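PDB 2Q7S: N-formylglutamate amidohydrolase, which probably acts as a zinc-dependent hydrolase, releasing formate and glutamate from N-formylglutamate. Local coordinates for residues V27-H32 / A150-A155; A75-V80 / N142-P147; D83-L88 / H168-S173; Q232-I237 / R244-I249. All coordinates share one frame; numbering follows the deposited sequence. Where two conformers were deposited one is given.

Contact 1: V27-H32 / A150-A155. With ZN (zinc ion), chain C.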
loop_
_atom_site.group_PDB
_atom_site.type_symbol
_atom_site.label_atom_id
_atom_site.label_comp_id
_atom_site.label_asym_id
_atom_site.label_seq_id
_atom_site.Cartn_x
_atom_site.Cartn_y
_atom_site.Cartn_z
ATOM N N VAL A 27 -1.234 -12.870 2.026
ATOM C CA VAL A 27 -2.315 -11.868 2.046
ATOM C C VAL A 27 -1.682 -10.568 1.555
ATOM O O VAL A 27 -0.649 -10.149 2.088
ATOM C CB VAL A 27 -2.870 -11.677 3.466
ATOM C CG1 VAL A 27 -3.924 -10.541 3.529
ATOM C CG2 VAL A 27 -3.422 -12.980 3.978
ATOM N N CYS A 28 -2.296 -9.944 0.542
ATOM C CA CYS A 28 -1.712 -8.781 -0.125
ATOM C C CYS A 28 -2.703 -7.632 -0.121
ATOM O O CYS A 28 -3.873 -7.841 -0.423
ATOM C CB CYS A 28 -1.274 -9.143 -1.537
ATOM S SG CYS A 28 -0.039 -10.407 -1.596
ATOM N N ASP A 29 -2.282 -6.426 0.299
ATOM C CA ASP A 29 -3.181 -5.306 0.149
ATOM C C ASP A 29 -2.605 -4.135 -0.674
ATOM O O ASP A 29 -1.443 -3.882 -0.621
ATOM C CB ASP A 29 -3.783 -4.872 1.452
ATOM C CG ASP A 29 -2.890 -4.039 2.260
ATOM O OD1 ASP A 29 -1.783 -4.505 2.550
ATOM O OD2 ASP A 29 -3.335 -2.929 2.664
ATOM N N SER A 30 -3.491 -3.509 -1.454
ATOM C CA SER A 30 -3.198 -2.323 -2.265
ATOM C C SER A 30 -4.091 -1.202 -1.652
ATOM O O SER A 30 -5.250 -0.956 -2.096
ATOM C CB SER A 30 -3.490 -2.602 -3.749
ATOM O OG SER A 30 -3.338 -1.493 -4.633
ATOM N N PRO A 31 -3.539 -0.459 -0.682
ATOM C CA PRO A 31 -4.341 0.595 -0.003
ATOM C C PRO A 31 -4.551 1.902 -0.786
ATOM O O PRO A 31 -5.370 2.726 -0.401
ATOM C CB PRO A 31 -3.528 0.882 1.262
ATOM C CG PRO A 31 -2.135 0.533 0.880
ATOM C CD PRO A 31 -2.187 -0.592 -0.103
ATOM N N HIS A 32 -3.745 2.114 -1.817
ATOM C CA HIS A 32 -3.624 3.378 -2.475
ATOM C C HIS A 32 -4.109 3.453 -3.888
ATOM O O HIS A 32 -3.993 4.499 -4.491
ATOM C CB HIS A 32 -2.177 3.791 -2.390
ATOM C CG HIS A 32 -1.759 4.124 -1.005
ATOM N ND1 HIS A 32 -0.447 4.213 -0.625
ATOM C CD2 HIS A 32 -2.495 4.389 0.105
ATOM C CE1 HIS A 32 -0.385 4.527 0.659
ATOM N NE2 HIS A 32 -1.614 4.652 1.124
ATOM N N ALA A 150 -10.771 -3.909 8.773
ATOM C CA ALA A 150 -11.416 -5.181 9.196
ATOM C C ALA A 150 -11.181 -6.337 8.176
ATOM O O ALA A 150 -10.921 -7.486 8.584
ATOM C CB ALA A 150 -12.908 -5.008 9.467
ATOM N N ALA A 151 -11.220 -6.018 6.880
ATOM C CA ALA A 151 -11.059 -7.042 5.811
ATOM C C ALA A 151 -9.627 -7.531 5.857
ATOM O O ALA A 151 -9.401 -8.734 5.769
ATOM C CB ALA A 151 -11.366 -6.486 4.430
ATOM N N LEU A 152 -8.672 -6.596 6.004
ATOM C CA LEU A 152 -7.216 -6.945 6.111
ATOM C C LEU A 152 -6.952 -7.814 7.334
ATOM O O LEU A 152 -6.288 -8.847 7.247
ATOM C CB LEU A 152 -6.317 -5.717 6.139
ATOM C CG LEU A 152 -4.784 -5.934 6.158
ATOM C CD1 LEU A 152 -4.295 -6.776 4.921
ATOM C CD2 LEU A 152 -4.075 -4.631 6.241
ATOM N N THR A 153 -7.432 -7.379 8.489
ATOM C CA THR A 153 -7.358 -8.191 9.739
ATOM C C THR A 153 -7.910 -9.600 9.566
ATOM O O THR A 153 -7.297 -10.600 9.971
ATOM C CB THR A 153 -8.064 -7.436 10.892
ATOM O OG1 THR A 153 -7.357 -6.204 11.082
ATOM C CG2 THR A 153 -8.069 -8.245 12.241
ATOM N N GLU A 154 -9.102 -9.681 8.987
ATOM C CA GLU A 154 -9.772 -10.961 8.816
ATOM C C GLU A 154 -8.922 -11.836 7.955
ATOM O O GLU A 154 -8.819 -13.009 8.226
ATOM C CB GLU A 154 -11.176 -10.767 8.208
ATOM C CG GLU A 154 -11.856 -12.019 7.770
ATOM C CD GLU A 154 -12.091 -13.022 8.909
ATOM O OE1 GLU A 154 -12.351 -12.601 10.056
ATOM O OE2 GLU A 154 -11.986 -14.248 8.648
ATOM N N ALA A 155 -8.314 -11.292 6.901
ATOM C CA ALA A 155 -7.471 -12.100 5.993
ATOM C C ALA A 155 -6.169 -12.513 6.655
ATOM O O ALA A 155 -5.726 -13.652 6.575
ATOM C CB ALA A 155 -7.184 -11.329 4.626
HETATM ZN ZN ZN C . 1.325 3.868 -1.730
#
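One face of the Asp29 carboxylate is covered by the forked end of Leu152: CD2 of Leu152 lies 4.0 Å from Asp29 OD2, while the other methyl, Leu152 CD1, is 4.1 Å from Asp29 OD1. The two carboxylate oxygens are spoken for by other groups, OD2 by the hydroxyl of Tyr148 and OD1 by His168 NE2 and Asn170 ND2, so a buried acid sits under an apolar lid with polar partners at its oxygens. Farther along, the His32 ring carries Pro31 CG over the centre of one face, and its ND1 binds the zinc ion at 2.1 Å; Asp55 and His172 complete the protein ligands.

In Leu152, CG stands trans to the backbone N (chi1 -176°), and from there the forked end reaches the strand. Its CD1 touches two residues that point to the same side of the strand, Asp29 through CB and Val27 through CG1, the latter at 4.0 Å. Val27 then leans on the next turn of the helix: its CG1 meets Ala155 CB at 3.5 Å, and its CG2 rests at 3.5 Å from Ala155 O. No hydrogen bond crosses this interface.

The local axes run nearly antiparallel, at 164° and 9.2 Å, as helix 134-163 packs along strand 26-30 on one face of the mixed sheet. Strand 26-30 is flanked there by strands 71-75 and 166-174; Leu152 also packs on Leu73 and His168, and Val27 on Val156 and Ala159 of the same helix.

Contact 2: A75-V80 / N142-P147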
loop_
_atom_site.group_PDB
_atom_site.type_symbol
_atom_site.label_atom_id
_atom_site.label_comp_id
_atom_site.label_asym_id
_atom_site.label_seq_id
_atom_site.Cartn_x
_atom_site.Cartn_y
_atom_site.Cartn_z
ATOM N N ALA A 75 -8.338 -1.031 -1.886
ATOM C CA ALA A 75 -9.230 0.122 -1.638
ATOM C C ALA A 75 -9.876 0.696 -2.907
ATOM O O ALA A 75 -9.227 0.809 -3.948
ATOM C CB ALA A 75 -8.488 1.241 -0.910
ATOM N N THR A 76 -11.148 1.062 -2.838
ATOM C CA THR A 76 -11.815 1.672 -3.997
ATOM C C THR A 76 -11.888 3.206 -3.819
ATOM O O THR A 76 -12.039 3.955 -4.779
ATOM C CB THR A 76 -13.246 1.105 -4.253
ATOM O OG1 THR A 76 -13.998 1.217 -3.068
ATOM C CG2 THR A 76 -13.253 -0.375 -4.678
ATOM N N PHE A 77 -11.757 3.655 -2.578
ATOM C CA PHE A 77 -11.720 5.072 -2.267
ATOM C C PHE A 77 -10.301 5.580 -2.422
ATOM O O PHE A 77 -9.353 4.793 -2.289
ATOM C CB PHE A 77 -12.211 5.346 -0.861
ATOM C CG PHE A 77 -11.523 4.555 0.184
ATOM C CD1 PHE A 77 -11.991 3.262 0.502
ATOM C CD2 PHE A 77 -10.412 5.060 0.857
ATOM C CE1 PHE A 77 -11.368 2.491 1.383
ATOM C CE2 PHE A 77 -9.796 4.268 1.801
ATOM C CZ PHE A 77 -10.274 3.008 2.083
ATOM N N PRO A 78 -10.141 6.901 -2.622
ATOM C CA PRO A 78 -8.806 7.420 -2.821
ATOM C C PRO A 78 -8.074 7.635 -1.506
ATOM O O PRO A 78 -8.670 8.072 -0.499
ATOM C CB PRO A 78 -9.037 8.739 -3.578
ATOM C CG PRO A 78 -10.569 8.910 -3.676
ATOM C CD PRO A 78 -11.146 7.986 -2.669
ATOM N N ARG A 79 -6.775 7.341 -1.512
ATOM C CA ARG A 79 -5.960 7.537 -0.328
ATOM C C ARG A 79 -5.851 8.991 0.112
ATOM O O ARG A 79 -5.559 9.225 1.294
ATOM C CB ARG A 79 -4.568 6.924 -0.500
ATOM C CG ARG A 79 -3.685 7.595 -1.467
ATOM C CD ARG A 79 -2.822 8.645 -0.831
ATOM N NE ARG A 79 -1.738 8.167 0.009
ATOM C CZ ARG A 79 -0.474 7.960 -0.358
ATOM N NH1 ARG A 79 -0.080 8.118 -1.608
ATOM N NH2 ARG A 79 0.409 7.579 0.548
ATOM N N VAL A 80 -6.018 9.935 -0.847
ATOM C CA VAL A 80 -6.051 11.368 -0.561
ATOM C C VAL A 80 -7.342 11.787 0.153
ATOM O O VAL A 80 -7.433 12.905 0.674
ATOM C CB VAL A 80 -5.886 12.216 -1.844
ATOM C CG1 VAL A 80 -6.022 13.691 -1.519
ATOM C CG2 VAL A 80 -4.532 11.922 -2.504
ATOM N N ASN A 142 -15.217 5.633 9.641
ATOM C CA ASN A 142 -16.194 4.554 9.775
ATOM C C ASN A 142 -16.592 3.883 8.453
ATOM O O ASN A 142 -16.716 2.667 8.386
ATOM C CB ASN A 142 -17.460 5.063 10.497
ATOM C CG ASN A 142 -17.187 5.463 11.905
ATOM O OD1 ASN A 142 -16.208 5.001 12.489
ATOM N ND2 ASN A 142 -18.036 6.326 12.467
ATOM N N ARG A 143 -16.821 4.695 7.422
ATOM C CA ARG A 143 -17.333 4.212 6.169
ATOM C C ARG A 143 -16.280 3.577 5.267
ATOM O O ARG A 143 -16.627 2.694 4.507
ATOM C CB ARG A 143 -18.011 5.339 5.396
ATOM C CG ARG A 143 -19.126 6.002 6.132
ATOM C CD ARG A 143 -19.451 7.386 5.481
ATOM N NE ARG A 143 -20.605 8.030 6.082
ATOM C CZ ARG A 143 -21.072 9.228 5.733
ATOM N NH1 ARG A 143 -20.474 9.936 4.783
ATOM N NH2 ARG A 143 -22.137 9.725 6.351
ATOM N N TYR A 144 -15.024 4.046 5.311
ATOM C CA TYR A 144 -14.019 3.616 4.381
ATOM C C TYR A 144 -12.845 2.894 5.064
ATOM O O TYR A 144 -12.489 1.775 4.696
ATOM C CB TYR A 144 -13.549 4.782 3.491
ATOM C CG TYR A 144 -14.641 5.464 2.736
ATOM C CD1 TYR A 144 -15.017 5.043 1.479
ATOM C CD2 TYR A 144 -15.335 6.531 3.296
ATOM C CE1 TYR A 144 -16.029 5.676 0.805
ATOM C CE2 TYR A 144 -16.349 7.157 2.620
ATOM C CZ TYR A 144 -16.682 6.735 1.393
ATOM O OH TYR A 144 -17.676 7.371 0.744
ATOM N N TYR A 145 -12.247 3.503 6.057
ATOM C CA TYR A 145 -11.067 2.921 6.698
ATOM C C TYR A 145 -11.352 1.646 7.480
ATOM O O TYR A 145 -10.659 0.632 7.303
ATOM C CB TYR A 145 -10.464 3.968 7.638
ATOM C CG TYR A 145 -9.162 3.574 8.305
ATOM C CD1 TYR A 145 -9.137 2.760 9.433
ATOM C CD2 TYR A 145 -7.966 4.068 7.845
ATOM C CE1 TYR A 145 -7.919 2.451 10.064
ATOM C CE2 TYR A 145 -6.779 3.773 8.478
ATOM C CZ TYR A 145 -6.755 2.945 9.528
ATOM O OH TYR A 145 -5.518 2.701 10.129
ATOM N N ARG A 146 -12.352 1.698 8.362
ATOM C CA ARG A 146 -12.619 0.574 9.252
ATOM C C ARG A 146 -12.988 -0.708 8.486
ATOM O O ARG A 146 -12.477 -1.768 8.787
ATOM C CB ARG A 146 -13.673 0.940 10.289
ATOM C CG ARG A 146 -13.183 1.964 11.376
ATOM C CD ARG A 146 -14.150 1.966 12.562
ATOM N NE ARG A 146 -14.055 3.196 13.319
ATOM C CZ ARG A 146 -13.178 3.430 14.287
ATOM N NH1 ARG A 146 -12.280 2.533 14.600
ATOM N NH2 ARG A 146 -13.194 4.591 14.916
ATOM N N PRO A 147 -13.895 -0.623 7.493
ATOM C CA PRO A 147 -14.148 -1.800 6.653
ATOM C C PRO A 147 -12.939 -2.350 5.951
ATOM O O PRO A 147 -12.743 -3.573 5.949
ATOM C CB PRO A 147 -15.174 -1.281 5.646
ATOM C CG PRO A 147 -15.840 -0.229 6.319
ATOM C CD PRO A 147 -14.791 0.467 7.117
#
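Where helix 134-163 widens into a pi-type turn at 142-145, it receives Phe77 from the loop that leaves strand 71-75. The Phe77 ring is sandwiched. Tyr144 CB sits almost squarely over one face, 3.7 Å from the ring centroid and only 10° from its normal, a CH-pi contact; Ala75 CB lies against the opposite face, offset toward the rim. Beyond CB, the Tyr144 ring turns its edge to the same Phe77 face that its CB occupies. This gives an offset edge-to-face pair with centroids 5.4 Å apart and planes inclined at 64°, and CD1 of Phe77 meets CD1 of Tyr144 at 3.6 Å.

The loop thus plugs an aromatic side chain against the helix next to its irregular turn, which is followed by a kink at Pro147, whose N has no hydrogen to give. The backbone takes part as well: Tyr144 O lies 3.6 Å from Phe77 CE1 and equally close to Phe77 CZ. Phe77 CG sits between the backbone N and the carbonyl carbon (chi1 53°), which lays one ring face against Tyr144. Pro84 CG, from later in the same long loop, touches CE2 of Phe77, and Tyr81 meets Tyr144 edge-to-face. On the solvent side of the helix, Arg146 NE donates to Asn142 OD1 at 2.9 Å, with the oxygen in the guanidinium plane.

Contact 3: D83-L88 / H168-S173. With ZN (zinc ion), chain C.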
loop_
_atom_site.group_PDB
_atom_site.type_symbol
_atom_site.label_atom_id
_atom_site.label_comp_id
_atom_site.label_asym_id
_atom_site.label_seq_id
_atom_site.Cartn_x
_atom_site.Cartn_y
_atom_site.Cartn_z
ATOM N N ASP A 83 -6.423 7.640 4.072
ATOM C CA ASP A 83 -5.291 6.777 3.721
ATOM C C ASP A 83 -5.276 5.575 4.654
ATOM O O ASP A 83 -4.860 5.728 5.796
ATOM C CB ASP A 83 -3.993 7.531 3.893
ATOM C CG ASP A 83 -2.806 6.763 3.422
ATOM O OD1 ASP A 83 -2.885 5.519 3.302
ATOM O OD2 ASP A 83 -1.783 7.421 3.131
ATOM N N PRO A 84 -5.662 4.380 4.149
ATOM C CA PRO A 84 -5.658 3.221 5.036
ATOM C C PRO A 84 -4.307 2.752 5.566
ATOM O O PRO A 84 -4.317 1.923 6.462
ATOM C CB PRO A 84 -6.291 2.105 4.195
ATOM C CG PRO A 84 -6.739 2.715 2.950
ATOM C CD PRO A 84 -6.089 4.012 2.788
ATOM N N ASN A 85 -3.193 3.236 4.996
ATOM C CA ASN A 85 -1.858 2.860 5.452
ATOM C C ASN A 85 -1.374 3.733 6.548
ATOM O O ASN A 85 -0.187 3.707 6.896
ATOM C CB ASN A 85 -0.827 2.891 4.298
ATOM C CG ASN A 85 -0.212 1.532 4.050
ATOM O OD1 ASN A 85 -0.823 0.511 4.361
ATOM N ND2 ASN A 85 1.016 1.518 3.596
ATOM N N ARG A 86 -2.232 4.607 7.054
ATOM C CA ARG A 86 -1.828 5.414 8.214
ATOM C C ARG A 86 -2.604 4.884 9.381
ATOM O O ARG A 86 -3.649 4.255 9.214
ATOM C CB ARG A 86 -2.125 6.898 7.973
ATOM C CG ARG A 86 -1.374 7.511 6.779
ATOM C CD ARG A 86 0.155 7.420 6.886
ATOM N NE ARG A 86 0.836 8.021 5.753
ATOM C CZ ARG A 86 1.208 7.402 4.618
ATOM N NH1 ARG A 86 0.964 6.111 4.383
ATOM N NH2 ARG A 86 1.823 8.104 3.665
HETATM N N MSE A 87 -2.101 5.183 10.565
HETATM C CA MSE A 87 -2.798 4.920 11.801
HETATM C C MSE A 87 -3.868 5.966 12.017
HETATM O O MSE A 87 -3.828 7.082 11.517
HETATM C CB MSE A 87 -1.804 4.943 12.983
HETATM C CG MSE A 87 -0.632 4.041 12.825
HETATM SE SE MSE A 87 -1.212 2.187 13.004
HETATM C CE MSE A 87 -1.267 1.440 11.242
ATOM N N LEU A 88 -4.829 5.582 12.838
ATOM C CA LEU A 88 -6.000 6.364 13.097
ATOM C C LEU A 88 -5.721 7.594 13.928
ATOM O O LEU A 88 -6.550 8.498 13.950
ATOM C CB LEU A 88 -7.044 5.474 13.793
ATOM C CG LEU A 88 -7.921 4.699 12.805
ATOM C CD1 LEU A 88 -9.020 3.996 13.603
ATOM C CD2 LEU A 88 -8.444 5.608 11.720
ATOM N N HIS A 168 2.445 -11.170 4.625
ATOM C CA HIS A 168 1.679 -10.037 4.180
ATOM C C HIS A 168 2.538 -9.154 3.245
ATOM O O HIS A 168 3.642 -8.815 3.611
ATOM C CB HIS A 168 1.260 -9.244 5.392
ATOM C CG HIS A 168 0.711 -7.903 5.062
ATOM N ND1 HIS A 168 1.156 -6.751 5.658
ATOM C CD2 HIS A 168 -0.243 -7.533 4.183
ATOM C CE1 HIS A 168 0.472 -5.722 5.183
ATOM N NE2 HIS A 168 -0.391 -6.178 4.293
ATOM N N LEU A 169 2.026 -8.819 2.054
ATOM C CA LEU A 169 2.647 -7.834 1.129
ATOM C C LEU A 169 1.751 -6.587 1.076
ATOM O O LEU A 169 0.575 -6.665 0.798
ATOM C CB LEU A 169 2.886 -8.399 -0.256
ATOM C CG LEU A 169 3.644 -9.734 -0.421
ATOM C CD1 LEU A 169 3.839 -10.125 -1.910
ATOM C CD2 LEU A 169 4.984 -9.701 0.326
ATOM N N ASN A 170 2.337 -5.452 1.401
ATOM C CA ASN A 170 1.723 -4.136 1.324
ATOM C C ASN A 170 2.232 -3.455 0.023
ATOM O O ASN A 170 3.427 -3.211 -0.132
ATOM C CB ASN A 170 2.134 -3.374 2.619
ATOM C CG ASN A 170 1.417 -2.069 2.797
ATOM O OD1 ASN A 170 2.043 -1.005 2.749
ATOM N ND2 ASN A 170 0.127 -2.121 3.027
ATOM N N LEU A 171 1.335 -3.177 -0.925
ATOM C CA LEU A 171 1.705 -2.949 -2.288
ATOM C C LEU A 171 1.510 -1.500 -2.682
ATOM O O LEU A 171 0.432 -0.952 -2.459
ATOM C CB LEU A 171 0.827 -3.865 -3.212
ATOM C CG LEU A 171 0.871 -5.368 -2.903
ATOM C CD1 LEU A 171 -0.105 -6.181 -3.791
ATOM C CD2 LEU A 171 2.269 -5.917 -3.013
ATOM N N HIS A 172 2.522 -0.911 -3.344
ATOM C CA HIS A 172 2.528 0.508 -3.692
ATOM C C HIS A 172 3.198 0.770 -5.010
ATOM O O HIS A 172 3.846 -0.097 -5.603
ATOM C CB HIS A 172 3.286 1.333 -2.609
ATOM C CG HIS A 172 2.663 1.230 -1.284
ATOM N ND1 HIS A 172 1.780 2.175 -0.805
ATOM C CD2 HIS A 172 2.696 0.234 -0.379
ATOM C CE1 HIS A 172 1.326 1.769 0.362
ATOM N NE2 HIS A 172 1.863 0.598 0.641
ATOM N N SER A 173 2.981 1.977 -5.482
ATOM C CA SER A 173 3.859 2.591 -6.476
ATOM C C SER A 173 4.270 3.996 -6.033
ATOM O O SER A 173 3.586 4.663 -5.278
ATOM C CB SER A 173 3.167 2.630 -7.843
ATOM O OG SER A 173 2.126 3.566 -7.841
HETATM ZN ZN ZN C . 1.325 3.868 -1.730
#
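Asn85 lays its amide edge to edge with that of Asn170, the planes 13° apart, and two hydrogen bonds close a ring. Asn170 CG is trans to its backbone N (chi1 -171°), which holds the amide out from the strand. Asn85 ND2 gives a bond to a lone pair of Asn170 OD1 at 2.9 Å, in the carbonyl plane. The return bond, Asn170 ND2 to Asn85 OD1, is longer at 3.1 Å and tilted from the carbonyl plane.

Asn170 OD1 is gripped a second time, by His172 NE2 at 2.7 Å. This oxygen lies in the plane of the His172 ring, but NE2 stands well above the carbonyl plane of the asparagine, off its lone pairs. On the far side of the ring, His172 ND1 binds the zinc ion at 2.0 Å. Asn170 is therefore a second-shell residue that fixes the rotation of a metal ligand, and is held in turn by Asn85 and, through ND2, by Asp29 OD1. Asn85 ND2 passes 3.2 Å from His172 NE2 without bonding, both being donors.

Asn85 sits in a type I turn from Asp83 to Arg86 in the long loop after strand 71-75. There Asp83 OD1 accepts from Asn85 N at 2.9 Å, an Asx turn, and also takes a bond from NE2 of the zinc ligand His32. Asp83 OD2 pairs with Arg79 NE and lies over the Arg86 guanidinium face.

Contact 4: Q232-I237 / R244-I249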
loop_
_atom_site.group_PDB
_atom_site.type_symbol
_atom_site.label_atom_id
_atom_site.label_comp_id
_atom_site.label_asym_id
_atom_site.label_seq_id
_atom_site.Cartn_x
_atom_site.Cartn_y
_atom_site.Cartn_z
ATOM N N GLN A 232 4.116 1.690 9.403
ATOM C CA GLN A 232 3.823 1.387 10.842
ATOM C C GLN A 232 2.917 0.189 10.892
ATOM O O GLN A 232 3.141 -0.721 11.683
ATOM C CB GLN A 232 3.210 2.541 11.657
ATOM C CG GLN A 232 2.923 2.216 13.164
ATOM C CD GLN A 232 4.176 1.758 13.975
ATOM O OE1 GLN A 232 5.244 2.378 13.884
ATOM N NE2 GLN A 232 4.029 0.680 14.785
ATOM N N LEU A 233 1.931 0.164 10.004
ATOM C CA LEU A 233 1.184 -1.064 9.759
ATOM C C LEU A 233 2.145 -2.278 9.618
ATOM O O LEU A 233 1.896 -3.335 10.163
ATOM C CB LEU A 233 0.253 -0.919 8.525
ATOM C CG LEU A 233 -0.543 -2.161 8.209
ATOM C CD1 LEU A 233 -1.523 -2.547 9.397
ATOM C CD2 LEU A 233 -1.255 -1.995 6.904
ATOM N N ILE A 234 3.274 -2.091 8.948
ATOM C CA ILE A 234 4.208 -3.184 8.641
ATOM C C ILE A 234 4.870 -3.721 9.905
ATOM O O ILE A 234 5.052 -4.915 10.037
ATOM C CB ILE A 234 5.311 -2.726 7.617
ATOM C CG1 ILE A 234 4.695 -1.970 6.413
ATOM C CG2 ILE A 234 6.196 -3.868 7.213
ATOM C CD1 ILE A 234 3.626 -2.824 5.572
ATOM N N ALA A 235 5.196 -2.818 10.838
ATOM C CA ALA A 235 5.763 -3.162 12.146
ATOM C C ALA A 235 4.738 -3.926 13.012
ATOM O O ALA A 235 5.115 -4.763 13.842
ATOM C CB ALA A 235 6.207 -1.925 12.853
ATOM N N GLN A 236 3.453 -3.620 12.819
ATOM C CA GLN A 236 2.381 -4.198 13.607
ATOM C C GLN A 236 2.022 -5.570 13.139
ATOM O O GLN A 236 1.721 -6.442 13.949
ATOM C CB GLN A 236 1.137 -3.338 13.475
ATOM C CG GLN A 236 1.265 -2.057 14.202
ATOM C CD GLN A 236 0.056 -1.216 14.059
ATOM O OE1 GLN A 236 -0.718 -1.360 13.084
ATOM N NE2 GLN A 236 -0.140 -0.317 15.029
ATOM N N ILE A 237 2.004 -5.743 11.819
ATOM C CA ILE A 237 1.675 -7.044 11.212
ATOM C C ILE A 237 2.906 -7.985 11.257
ATOM O O ILE A 237 2.807 -9.142 11.716
ATOM C CB ILE A 237 1.116 -6.895 9.812
ATOM C CG1 ILE A 237 -0.275 -6.271 9.841
ATOM C CG2 ILE A 237 1.014 -8.266 9.084
ATOM C CD1 ILE A 237 -0.829 -5.975 8.431
ATOM N N ARG A 244 4.710 -14.239 11.728
ATOM C CA ARG A 244 3.890 -13.260 11.039
ATOM C C ARG A 244 4.898 -12.339 10.361
ATOM O O ARG A 244 5.817 -11.847 11.004
ATOM C CB ARG A 244 3.018 -12.487 12.006
ATOM C CG ARG A 244 2.055 -13.348 12.828
ATOM C CD ARG A 244 1.582 -12.623 14.031
ATOM N NE ARG A 244 0.449 -13.306 14.666
ATOM C CZ ARG A 244 -0.824 -13.158 14.296
ATOM N NH1 ARG A 244 -1.152 -12.373 13.290
ATOM N NH2 ARG A 244 -1.787 -13.818 14.927
ATOM N N ASN A 245 4.729 -12.135 9.067
ATOM C CA ASN A 245 5.713 -11.419 8.242
ATOM C C ASN A 245 5.015 -10.345 7.431
ATOM O O ASN A 245 3.954 -10.576 6.880
ATOM C CB ASN A 245 6.421 -12.403 7.284
ATOM C CG ASN A 245 7.090 -13.552 8.015
ATOM O OD1 ASN A 245 8.193 -13.410 8.538
ATOM N ND2 ASN A 245 6.364 -14.660 8.147
ATOM N N SER A 246 5.647 -9.194 7.319
ATOM C CA SER A 246 5.116 -8.116 6.509
ATOM C C SER A 246 6.282 -7.454 5.740
ATOM O O SER A 246 7.401 -7.148 6.291
ATOM C CB SER A 246 4.386 -7.106 7.394
ATOM O OG SER A 246 3.547 -6.220 6.683
ATOM N N LEU A 247 5.991 -7.183 4.486
ATOM C CA LEU A 247 6.922 -6.519 3.557
ATOM C C LEU A 247 6.200 -5.438 2.731
ATOM O O LEU A 247 5.231 -5.735 2.044
ATOM C CB LEU A 247 7.510 -7.590 2.622
ATOM C CG LEU A 247 8.558 -7.100 1.606
ATOM C CD1 LEU A 247 9.792 -6.544 2.372
ATOM C CD2 LEU A 247 8.916 -8.280 0.683
ATOM N N GLN A 248 6.666 -4.185 2.772
ATOM C CA GLN A 248 6.086 -3.156 1.899
ATOM C C GLN A 248 6.849 -3.189 0.577
ATOM O O GLN A 248 8.069 -3.206 0.571
ATOM C CB GLN A 248 6.191 -1.797 2.559
ATOM C CG GLN A 248 5.381 -0.718 1.904
ATOM C CD GLN A 248 5.218 0.519 2.762
ATOM O OE1 GLN A 248 4.929 0.437 3.957
ATOM N NE2 GLN A 248 5.409 1.679 2.153
ATOM N N ILE A 249 6.147 -3.240 -0.548
ATOM C CA ILE A 249 6.799 -3.224 -1.881
ATOM C C ILE A 249 6.352 -2.030 -2.712
ATOM O O ILE A 249 5.117 -1.873 -3.010
ATOM C CB ILE A 249 6.485 -4.518 -2.713
ATOM C CG1 ILE A 249 6.853 -5.783 -1.911
ATOM C CG2 ILE A 249 7.211 -4.451 -4.067
ATOM C CD1 ILE A 249 6.711 -7.116 -2.694
HETATM O O HOH W 1 0.173 -10.254 11.958
#
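A single water ties the end of the short helix 233-237 to the strand: it accepts from Arg244 NH1 at 2.8 Å and donates to Ile237 O at 2.9 Å, lying in the guanidinium plane. Arg244 CB also touches that carbonyl oxygen, Ile237 O, at 3.4 Å. NH2 of Arg244 forms a salt bridge with Glu157 and the guanidinium makes a cation-pi contact with Tyr160, both on helix 134-163.

Ser246 is the small residue at the centre, where the two backbones run nearest each other, opposite Ile234; its CB is 3.5 Å from Ile234 O. With OG set opposite the backbone N (chi1 -164°), the hydroxyl lies among the isoleucine carbons, 3.6 Å from both CD1 and CG2 of Ile234. It is nevertheless hydrogen-bonded, to His168 ND1 on the adjoining strand. Ile237 CG2 closes over Ser246 CB at 3.9 Å. The extended Gln248 side chain crosses Ile234 at about a right angle, its OE1 3.4 Å from Ile234 CG1, while its NE2 bonds to Glu250.

The axes of 233-237 and 244-249 run nearly antiparallel and approach to 7.1 Å. Strand 244-252 lies between strands 166-174 and 193-196 of the mixed sheet, and the helix reaches past it to one neighbour, strand 166-174, where Ile234 touches Asn170 and Ile237 touches His168, while Ile237 and Leu233 meet Leu152 of helix 134-163.

In the fold
Contacts 1, 3 and 4 share the mixed sheet, in which strands 26-30, 166-174 and 244-252 lie side by side; contact 2 adds the loop that leaves strand 71-75, held on helix 134-163, which contact 1 also uses. The zinc ion joins contacts 1 and 3 directly, the ligand atoms His32 ND1 and His172 ND1 standing 3.0 Å apart. Contact 3 is bound to contact 2 by Tyr145 OH and Arg86 O, 2.6 Å apart. Contact 4 comes closest to the metal through Gln248, whose side chain is about 6 Å from it, whereas Phe77 of contact 2 stays about 12 Å away. Contacts 2 and 4 do not touch, their centres about 19 Å apart.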